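Deoxyribodipyrimidine photo-lyase (Oryza sativa Japonica Group, PDB 3UMV) uses light to split cyclobutane pyrimidine dimers in ultraviolet-damaged DNA back into single pyrimidines, with FAD as its cofactor. Local coordinates at residues W346-R359 against D446-I458. Sequence-based numbering, arbitrary orientation.
With URE (urea), chain K; EDO (1,2-ethanediol), chain F.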
loop_
_atom_site.group_PDB
_atom_site.type_symbol
_atom_site.label_atom_id
_atom_site.label_comp_id
_atom_site.label_asym_id
_atom_site.label_seq_id
_atom_site.Cartn_x
_atom_site.Cartn_y
_atom_site.Cartn_z
ATOM N N TRP A 346 -24.884 -10.884 -1.606
ATOM C CA TRP A 346 -25.758 -10.612 -0.472
ATOM C C TRP A 346 -25.743 -9.121 -0.159
ATOM O O TRP A 346 -26.766 -8.546 0.189
ATOM C CB TRP A 346 -25.339 -11.413 0.761
ATOM C CG TRP A 346 -24.100 -10.898 1.454
ATOM C CD1 TRP A 346 -22.820 -11.305 1.240
ATOM C CD2 TRP A 346 -24.037 -9.890 2.478
ATOM N NE1 TRP A 346 -21.958 -10.611 2.059
ATOM C CE2 TRP A 346 -22.679 -9.736 2.824
ATOM C CE3 TRP A 346 -24.993 -9.097 3.125
ATOM C CZ2 TRP A 346 -22.252 -8.836 3.790
ATOM C CZ3 TRP A 346 -24.568 -8.195 4.089
ATOM C CH2 TRP A 346 -23.201 -8.074 4.408
ATOM N N ALA A 347 -24.561 -8.519 -0.271
ATOM C CA ALA A 347 -24.362 -7.116 0.087
ATOM C C ALA A 347 -24.955 -6.209 -0.981
ATOM O O ALA A 347 -25.603 -5.196 -0.685
ATOM C CB ALA A 347 -22.898 -6.822 0.284
ATOM N N ARG A 348 -24.733 -6.562 -2.242
ATOM C CA ARG A 348 -25.349 -5.792 -3.317
ATOM C C ARG A 348 -26.857 -5.768 -3.177
ATOM O O ARG A 348 -27.475 -4.711 -3.284
ATOM C CB ARG A 348 -24.931 -6.328 -4.689
ATOM C CG ARG A 348 -23.448 -6.103 -4.973
ATOM C CD ARG A 348 -22.986 -6.624 -6.330
ATOM N NE ARG A 348 -22.654 -8.051 -6.349
ATOM C CZ ARG A 348 -23.356 -8.974 -7.005
ATOM N NH1 ARG A 348 -24.455 -8.630 -7.667
ATOM N NH2 ARG A 348 -22.967 -10.248 -6.996
ATOM N N LYS A 349 -27.446 -6.927 -2.911
ATOM C CA LYS A 349 -28.903 -7.027 -2.823
ATOM C C LYS A 349 -29.469 -6.242 -1.640
ATOM O O LYS A 349 -30.490 -5.562 -1.758
ATOM C CB LYS A 349 -29.335 -8.487 -2.775
ATOM C CG LYS A 349 -29.134 -9.192 -4.109
ATOM C CD LYS A 349 -29.309 -10.695 -3.999
ATOM C CE LYS A 349 -30.759 -11.086 -3.900
ATOM N NZ LYS A 349 -30.958 -12.568 -3.783
ATOM N N THR A 350 -28.806 -6.325 -0.494
ATOM C CA THR A 350 -29.327 -5.625 0.671
ATOM C C THR A 350 -29.230 -4.111 0.484
ATOM O O THR A 350 -30.121 -3.376 0.879
ATOM C CB THR A 350 -28.658 -6.070 1.994
ATOM O OG1 THR A 350 -29.466 -5.631 3.093
ATOM C CG2 THR A 350 -27.283 -5.468 2.137
ATOM N N LEU A 351 -28.145 -3.646 -0.134
ATOM C CA LEU A 351 -28.012 -2.229 -0.423
ATOM C C LEU A 351 -29.068 -1.773 -1.438
ATOM O O LEU A 351 -29.653 -0.696 -1.282
ATOM C CB LEU A 351 -26.591 -1.907 -0.887
ATOM C CG LEU A 351 -25.567 -1.838 0.254
ATOM C CD1 LEU A 351 -24.147 -1.763 -0.289
ATOM C CD2 LEU A 351 -25.862 -0.634 1.150
ATOM N N MET A 352 -29.348 -2.615 -2.433
ATOM C CA MET A 352 -30.371 -2.301 -3.435
ATOM C C MET A 352 -31.765 -2.257 -2.811
ATOM O O MET A 352 -32.561 -1.374 -3.133
ATOM C CB MET A 352 -30.343 -3.308 -4.591
ATOM C CG MET A 352 -29.064 -3.235 -5.428
ATOM S SD MET A 352 -28.955 -4.518 -6.685
ATOM C CE MET A 352 -30.288 -4.003 -7.768
ATOM N N ASP A 353 -32.052 -3.214 -1.933
ATOM C CA ASP A 353 -33.333 -3.270 -1.232
ATOM C C ASP A 353 -33.623 -1.988 -0.466
ATOM O O ASP A 353 -34.782 -1.648 -0.220
ATOM C CB ASP A 353 -33.364 -4.430 -0.227
ATOM C CG ASP A 353 -33.408 -5.782 -0.885
ATOM O OD1 ASP A 353 -33.769 -5.854 -2.080
ATOM O OD2 ASP A 353 -33.080 -6.783 -0.198
ATOM N N HIS A 354 -32.568 -1.285 -0.069
ATOM C CA HIS A 354 -32.736 -0.113 0.773
ATOM C C HIS A 354 -32.391 1.180 0.060
ATOM O O HIS A 354 -32.301 2.241 0.677
ATOM C CB HIS A 354 -31.947 -0.299 2.067
ATOM C CG HIS A 354 -32.552 -1.331 2.959
ATOM N ND1 HIS A 354 -33.477 -1.019 3.930
ATOM C CD2 HIS A 354 -32.409 -2.676 2.995
ATOM C CE1 HIS A 354 -33.865 -2.124 4.541
ATOM N NE2 HIS A 354 -33.228 -3.143 3.997
ATOM N N ALA A 355 -32.226 1.080 -1.258
ATOM C CA ALA A 355 -31.862 2.229 -2.073
ATOM C C ALA A 355 -32.885 3.365 -1.969
ATOM O O ALA A 355 -32.545 4.525 -2.157
ATOM C CB ALA A 355 -31.691 1.812 -3.535
ATOM N N ALA A 356 -34.136 3.033 -1.677
ATOM C CA ALA A 356 -35.190 4.047 -1.679
ATOM C C ALA A 356 -35.447 4.661 -0.311
ATOM O O ALA A 356 -36.184 5.639 -0.201
ATOM C CB ALA A 356 -36.491 3.472 -2.257
ATOM N N ASP A 357 -34.852 4.089 0.728
ATOM C CA ASP A 357 -34.983 4.647 2.065
ATOM C C ASP A 357 -34.479 6.088 2.074
ATOM O O ASP A 357 -33.400 6.377 1.570
ATOM C CB ASP A 357 -34.190 3.827 3.078
ATOM C CG ASP A 357 -34.641 2.379 3.146
ATOM O OD1 ASP A 357 -35.621 2.011 2.459
ATOM O OD2 ASP A 357 -34.012 1.601 3.893
ATOM N N LYS A 358 -35.262 7.000 2.641
ATOM C CA LYS A 358 -34.798 8.376 2.746
ATOM C C LYS A 358 -33.695 8.442 3.801
ATOM O O LYS A 358 -33.823 7.893 4.901
ATOM C CB LYS A 358 -35.959 9.332 3.056
ATOM C CG LYS A 358 -35.902 9.974 4.426
ATOM C CD LYS A 358 -37.074 10.933 4.630
ATOM C CE LYS A 358 -36.870 12.242 3.873
ATOM N NZ LYS A 358 -35.736 13.029 4.438
ATOM N N ARG A 359 -32.576 9.051 3.430
ATOM C CA ARG A 359 -31.473 9.225 4.360
ATOM C C ARG A 359 -31.820 10.384 5.295
ATOM O O ARG A 359 -32.483 11.334 4.880
ATOM C CB ARG A 359 -30.172 9.527 3.600
ATOM C CG ARG A 359 -29.433 8.312 3.013
ATOM C CD ARG A 359 -30.154 7.631 1.834
ATOM N NE ARG A 359 -29.286 6.565 1.305
ATOM C CZ ARG A 359 -29.672 5.329 0.987
ATOM N NH1 ARG A 359 -30.938 4.959 1.085
ATOM N NH2 ARG A 359 -28.772 4.455 0.552
ATOM N N ASP A 446 -16.938 -8.987 5.424
ATOM C CA ASP A 446 -17.724 -8.976 6.656
ATOM C C ASP A 446 -18.923 -9.904 6.544
ATOM O O ASP A 446 -19.299 -10.329 5.440
ATOM C CB ASP A 446 -18.244 -7.562 6.899
ATOM C CG ASP A 446 -18.570 -7.286 8.356
ATOM O OD1 ASP A 446 -18.870 -6.114 8.656
ATOM O OD2 ASP A 446 -18.524 -8.214 9.201
ATOM N N GLN A 447 -19.553 -10.187 7.683
ATOM C CA GLN A 447 -20.857 -10.858 7.709
ATOM C C GLN A 447 -21.983 -9.816 7.616
ATOM O O GLN A 447 -21.734 -8.615 7.728
ATOM C CB GLN A 447 -21.025 -11.622 9.012
ATOM C CG GLN A 447 -20.963 -10.741 10.236
ATOM C CD GLN A 447 -21.444 -11.476 11.478
ATOM O OE1 GLN A 447 -20.649 -12.050 12.211
ATOM N NE2 GLN A 447 -22.748 -11.469 11.705
ATOM N N GLY A 448 -23.213 -10.276 7.417
ATOM C CA GLY A 448 -24.385 -9.414 7.514
ATOM C C GLY A 448 -24.857 -9.298 8.961
ATOM O O GLY A 448 -24.468 -10.080 9.831
ATOM N N TRP A 449 -25.713 -8.320 9.214
ATOM C CA TRP A 449 -26.162 -8.000 10.559
ATOM C C TRP A 449 -27.641 -7.645 10.464
ATOM O O TRP A 449 -28.220 -7.667 9.377
ATOM C CB TRP A 449 -25.340 -6.819 11.109
ATOM C CG TRP A 449 -23.856 -7.112 11.155
ATOM C CD1 TRP A 449 -22.928 -6.875 10.158
ATOM C CD2 TRP A 449 -23.129 -7.702 12.238
ATOM N NE1 TRP A 449 -21.683 -7.301 10.561
ATOM C CE2 TRP A 449 -21.775 -7.798 11.835
ATOM C CE3 TRP A 449 -23.488 -8.159 13.510
ATOM C CZ2 TRP A 449 -20.786 -8.336 12.665
ATOM C CZ3 TRP A 449 -22.502 -8.693 14.326
ATOM C CH2 TRP A 449 -21.175 -8.778 13.899
ATOM N N LYS A 450 -28.252 -7.295 11.589
ATOM C CA LYS A 450 -29.691 -7.057 11.607
ATOM C C LYS A 450 -30.095 -5.978 10.607
ATOM O O LYS A 450 -29.526 -4.889 10.599
ATOM C CB LYS A 450 -30.132 -6.659 13.016
ATOM C CG LYS A 450 -31.639 -6.653 13.212
ATOM C CD LYS A 450 -31.993 -6.367 14.665
ATOM C CE LYS A 450 -33.460 -6.664 14.951
ATOM N NZ LYS A 450 -34.375 -5.801 14.158
ATOM N N GLU A 451 -31.065 -6.301 9.756
ATOM C CA GLU A 451 -31.521 -5.380 8.726
ATOM C C GLU A 451 -32.064 -4.095 9.344
ATOM O O GLU A 451 -32.865 -4.136 10.282
ATOM C CB GLU A 451 -32.581 -6.035 7.839
ATOM C CG GLU A 451 -32.640 -5.452 6.438
ATOM C CD GLU A 451 -33.571 -6.212 5.518
ATOM O OE1 GLU A 451 -33.876 -5.690 4.427
ATOM O OE2 GLU A 451 -33.995 -7.330 5.882
ATOM N N ARG A 452 -31.618 -2.965 8.809
ATOM C CA ARG A 452 -32.077 -1.651 9.244
ATOM C C ARG A 452 -32.184 -0.757 8.020
ATOM O O ARG A 452 -31.686 -1.105 6.949
ATOM C CB ARG A 452 -31.095 -1.057 10.251
ATOM C CG ARG A 452 -29.708 -0.845 9.695
ATOM C CD ARG A 452 -28.786 -0.258 10.742
ATOM N NE ARG A 452 -29.298 1.016 11.225
ATOM C CZ ARG A 452 -29.555 1.290 12.501
ATOM N NH1 ARG A 452 -29.329 0.378 13.446
ATOM N NH2 ARG A 452 -30.030 2.489 12.830
ATOM N N PRO A 453 -32.850 0.401 8.158
ATOM C CA PRO A 453 -32.984 1.321 7.026
ATOM C C PRO A 453 -31.630 1.805 6.480
ATOM O O PRO A 453 -30.674 1.993 7.242
ATOM C CB PRO A 453 -33.762 2.504 7.628
ATOM C CG PRO A 453 -34.493 1.919 8.774
ATOM C CD PRO A 453 -33.599 0.865 9.339
ATOM N N VAL A 454 -31.574 2.002 5.164
ATOM C CA VAL A 454 -30.385 2.511 4.465
ATOM C C VAL A 454 -29.258 1.482 4.360
ATOM O O VAL A 454 -28.822 1.125 3.268
ATOM C CB VAL A 454 -29.837 3.807 5.096
ATOM C CG1 VAL A 454 -28.615 4.313 4.305
ATOM C CG2 VAL A 454 -30.900 4.877 5.095
ATOM N N PHE A 455 -28.762 1.033 5.500
ATOM C CA PHE A 455 -27.673 0.077 5.501
ATOM C C PHE A 455 -28.120 -1.317 5.090
ATOM O O PHE A 455 -27.303 -2.145 4.686
ATOM C CB PHE A 455 -27.069 -0.026 6.891
ATOM C CG PHE A 455 -26.061 1.035 7.194
ATOM C CD1 PHE A 455 -24.787 0.695 7.596
ATOM C CD2 PHE A 455 -26.388 2.374 7.067
ATOM C CE1 PHE A 455 -23.851 1.680 7.872
ATOM C CE2 PHE A 455 -25.465 3.356 7.353
ATOM C CZ PHE A 455 -24.196 3.009 7.763
ATOM N N GLY A 456 -29.407 -1.608 5.222
ATOM C CA GLY A 456 -29.821 -2.993 5.105
ATOM C C GLY A 456 -29.070 -3.832 6.130
ATOM O O GLY A 456 -28.978 -3.452 7.302
ATOM N N LYS A 457 -28.521 -4.959 5.684
ATOM C CA LYS A 457 -27.729 -5.830 6.558
ATOM C C LYS A 457 -26.242 -5.467 6.652
ATOM O O LYS A 457 -25.464 -6.165 7.296
ATOM C CB LYS A 457 -27.904 -7.288 6.141
ATOM C CG LYS A 457 -29.361 -7.711 6.132
ATOM C CD LYS A 457 -29.531 -9.156 5.713
ATOM C CE LYS A 457 -31.001 -9.460 5.485
ATOM N NZ LYS A 457 -31.223 -10.877 5.076
ATOM N N ILE A 458 -25.835 -4.383 6.005
ATOM C CA ILE A 458 -24.445 -3.949 6.108
ATOM C C ILE A 458 -24.237 -3.505 7.554
ATOM O O ILE A 458 -25.097 -2.841 8.117
ATOM C CB ILE A 458 -24.160 -2.755 5.176
ATOM C CG1 ILE A 458 -24.433 -3.152 3.719
ATOM C CG2 ILE A 458 -22.726 -2.266 5.362
ATOM C CD1 ILE A 458 -23.663 -4.395 3.268
HETATM C C URE K . -26.750 -3.574 11.530
HETATM O O URE K . -27.000 -3.372 10.337
HETATM N N1 URE K . -25.517 -3.525 11.994
HETATM N N2 URE K . -27.731 -3.834 12.360
HETATM C C1 EDO F . -30.237 5.240 9.541
HETATM O O1 EDO F . -29.644 6.365 9.015
HETATM C C2 EDO F . -29.719 4.009 9.266
HETATM O O2 EDO F . -30.268 2.894 9.849
HETATM O O HOH W 1 -19.235 -9.782 1.988
HETATM O O HOH W 2 -31.994 -6.620 2.550
HETATM O O HOH W 3 -29.069 1.625 0.522
#
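Trp346 turns its six-membered ring toward the chain at Asp446-Gly448, where CH2 lies 3.6 Å from Gly448 CA, while Lys457 O approaches the edge of the ring. Ala347 CB and Trp346 CH2 both touch CD1 of Ile458. One turn on, Thr350 illustrates how a helix side chain can hold a loop by the loop's own backbone N-H: with OG1 anti to its own N (chi1 -164°), the hydroxyl accepts the N-H of Lys457 at 2.8 Å, and its methyl CG2 packs on Ile458 CD1. Gly456, whose missing CB would point at this hydroxyl, brings its CA within 3.3 Å of Thr350 OG1. Leu351 crosses Ile458 at about a right angle, CD2 against CG1. The loop, which links helices 431-442 and 463-469 in this class II photolyase, reverses here through a type II' turn at Phe455-Ile458 and carries Trp449, Lys450, Arg452, Gly456 and Ile458 of a urea pocket on the way. His354 uses both ring nitrogens. NE2 donates in the ring plane to the anti lone pair of Glu451 OE1 at 2.7 Å, and ND1 to Asp357 OD2, while Gly456 CA makes a CH-pi contact over one face, 3.7 Å from the ring centroid. A leucine in its place would probably cost Glu451 OE1 its histidine donor and Asp357 OD2 one of its two N-H partners, leaving that carboxylate less firmly fixed. Asp357 OD2 also takes the N-H of Val454 at 2.8 Å through its anti lone pair, a nearly straight bond (169°). Arg359, its chain bent at chi2 (69°), lays its guanidinium over Val454 CG1, 3.6 Å from CZ, as NH1 bonds to the carbonyls of His354 and Asp357 and NE to Thr407 O.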